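Local coordinates for ORF59 (Human herpesvirus 8, PDB 3HSL), which acts as the accessory subunit of the viral DNA polymerase in lytic replication and raises its processivity, probably as a sliding clamp, at residues L51-S56 with L63-K68. Residues are numbered along the deposited sequence; the frame is centred on the assembly and turned at random.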
# COMPACT_ATOMS: atom_id res chain seq x y z
N LEU A 51 -15.82 10.15 -15.37
CA LEU A 51 -15.05 9.25 -14.58
C LEU A 51 -15.40 9.58 -13.15
O LEU A 51 -15.27 10.74 -12.70
CB LEU A 51 -13.56 9.44 -14.83
CG LEU A 51 -12.64 8.60 -13.93
CD1 LEU A 51 -12.79 7.08 -14.14
CD2 LEU A 51 -11.18 9.03 -14.06
N SER A 52 -15.85 8.58 -12.41
CA SER A 52 -16.20 8.80 -11.02
C SER A 52 -15.92 7.64 -10.13
O SER A 52 -15.86 6.50 -10.59
CB SER A 52 -17.62 9.35 -10.87
OG SER A 52 -18.51 8.67 -11.72
N VAL A 53 -15.73 7.94 -8.84
CA VAL A 53 -15.43 6.94 -7.82
C VAL A 53 -16.45 7.06 -6.71
O VAL A 53 -16.74 8.17 -6.25
CB VAL A 53 -14.10 7.21 -7.12
CG1 VAL A 53 -13.72 5.98 -6.30
CG2 VAL A 53 -13.02 7.52 -8.11
N LEU A 54 -16.98 5.93 -6.28
CA LEU A 54 -17.94 5.88 -5.18
C LEU A 54 -17.44 4.92 -4.07
O LEU A 54 -16.56 4.11 -4.30
CB LEU A 54 -19.33 5.48 -5.70
CG LEU A 54 -20.21 6.46 -6.53
CD1 LEU A 54 -19.52 7.19 -7.71
CD2 LEU A 54 -21.52 5.78 -7.00
N SER A 55 -18.01 5.01 -2.87
CA SER A 55 -17.65 4.12 -1.78
C SER A 55 -18.50 4.49 -0.59
O SER A 55 -18.85 5.65 -0.42
CB SER A 55 -16.18 4.21 -1.38
OG SER A 55 -15.87 5.46 -0.78
N SER A 56 -18.83 3.50 0.23
CA SER A 56 -19.62 3.75 1.42
C SER A 56 -18.77 4.56 2.39
O SER A 56 -17.55 4.60 2.27
CB SER A 56 -20.05 2.43 2.04
OG SER A 56 -18.89 1.68 2.28
N LEU A 63 -20.02 8.16 -0.62
CA LEU A 63 -19.19 9.18 -1.22
C LEU A 63 -19.20 9.07 -2.73
O LEU A 63 -19.29 7.97 -3.28
CB LEU A 63 -17.77 9.14 -0.66
CG LEU A 63 -16.74 10.11 -1.25
CD1 LEU A 63 -15.70 10.54 -0.26
CD2 LEU A 63 -16.11 9.53 -2.53
N GLY A 64 -19.10 10.22 -3.39
CA GLY A 64 -19.06 10.27 -4.83
C GLY A 64 -18.20 11.40 -5.36
O GLY A 64 -18.53 12.60 -5.20
N LEU A 65 -17.08 11.03 -5.99
CA LEU A 65 -16.19 11.97 -6.65
C LEU A 65 -16.52 11.79 -8.13
O LEU A 65 -16.49 10.66 -8.60
CB LEU A 65 -14.73 11.60 -6.41
CG LEU A 65 -13.70 12.31 -7.30
CD1 LEU A 65 -13.76 13.83 -7.16
CD2 LEU A 65 -12.31 11.80 -6.98
N ARG A 66 -16.83 12.86 -8.86
CA ARG A 66 -17.18 12.69 -10.29
C ARG A 66 -16.42 13.69 -11.12
O ARG A 66 -16.44 14.88 -10.87
CB ARG A 66 -18.66 12.89 -10.44
CG ARG A 66 -19.34 12.27 -9.26
CD ARG A 66 -20.51 13.09 -9.00
NE ARG A 66 -20.53 13.33 -7.57
CZ ARG A 66 -21.28 14.26 -7.00
NH1 ARG A 66 -22.09 15.02 -7.74
NH2 ARG A 66 -21.22 14.40 -5.69
N ILE A 67 -15.74 13.19 -12.14
CA ILE A 67 -14.91 14.01 -12.97
C ILE A 67 -15.36 13.97 -14.44
O ILE A 67 -15.27 12.94 -15.11
CB ILE A 67 -13.44 13.53 -12.76
CG1 ILE A 67 -13.15 13.47 -11.24
CG2 ILE A 67 -12.44 14.40 -13.56
CD1 ILE A 67 -11.97 12.60 -10.84
N LYS A 68 -15.83 15.11 -14.92
CA LYS A 68 -16.30 15.27 -16.28
C LYS A 68 -15.09 15.61 -17.17
O LYS A 68 -14.05 16.03 -16.66
CB LYS A 68 -17.36 16.38 -16.36
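Leu51, Val53 and Ser55 pair in turn with Ile67, Leu65 and Leu63 in hydrogen-bonded positions of two antiparallel strands, whose axes run at 174° to each other. At the Leu51 end, Leu51 N gives to Ile67 O at 2.9 Å and Ile67 N gives back to Leu51 O. In the middle, Leu65 N gives to Val53 O at 2.9 Å. At the other end, Leu63 N to Ser55 O is 2.8 Å, while the return bond from Ser55 N to Leu63 O is longer, 3.3 Å. Ser52 with Arg66 and Leu54 with Gly64 are the non-hydrogen-bonded pairs between them.

Leu51, Val53, Leu63, Leu65 and Ile67 make one face largely apolar. Their direct contact is light: Val53 CG2 comes to 4.5 Å from Leu65 CD2. Ser55 lies on this face too. Helix 18-35 packs here, with Ile31 against Leu65, Thr35 against Val53 and Leu63, and Ala34 O hydrogen-bonded to Ser55 OG.

The opposite face carries Ser52, Leu54 and Arg66. Ser52 and Arg66 sit side by side, CB to CB at 3.7 Å. The Arg66 chain leaves the extended form at chi2 (147°) and chi3 (-133°), which brings the guanidinium back along its own strand. There Arg66 NE (3.2 Å) and Arg66 NH2 (3.3 Å) both hydrogen-bond to Gly64 O, a side-on grip from one face of the carbonyl plane. Ser52 OG is hydrogen-bonded to His43 NE2, and Arg66 NH1 forms a salt bridge with Asp160, which should help fix the turn of the guanidinium.

The pair is a beta hairpin, flanked by strands 39-43 and 296-302. It forms part of a helix-backed sheet, consistent with the DNA-clamp fold of the herpesvirus polymerase accessory factors.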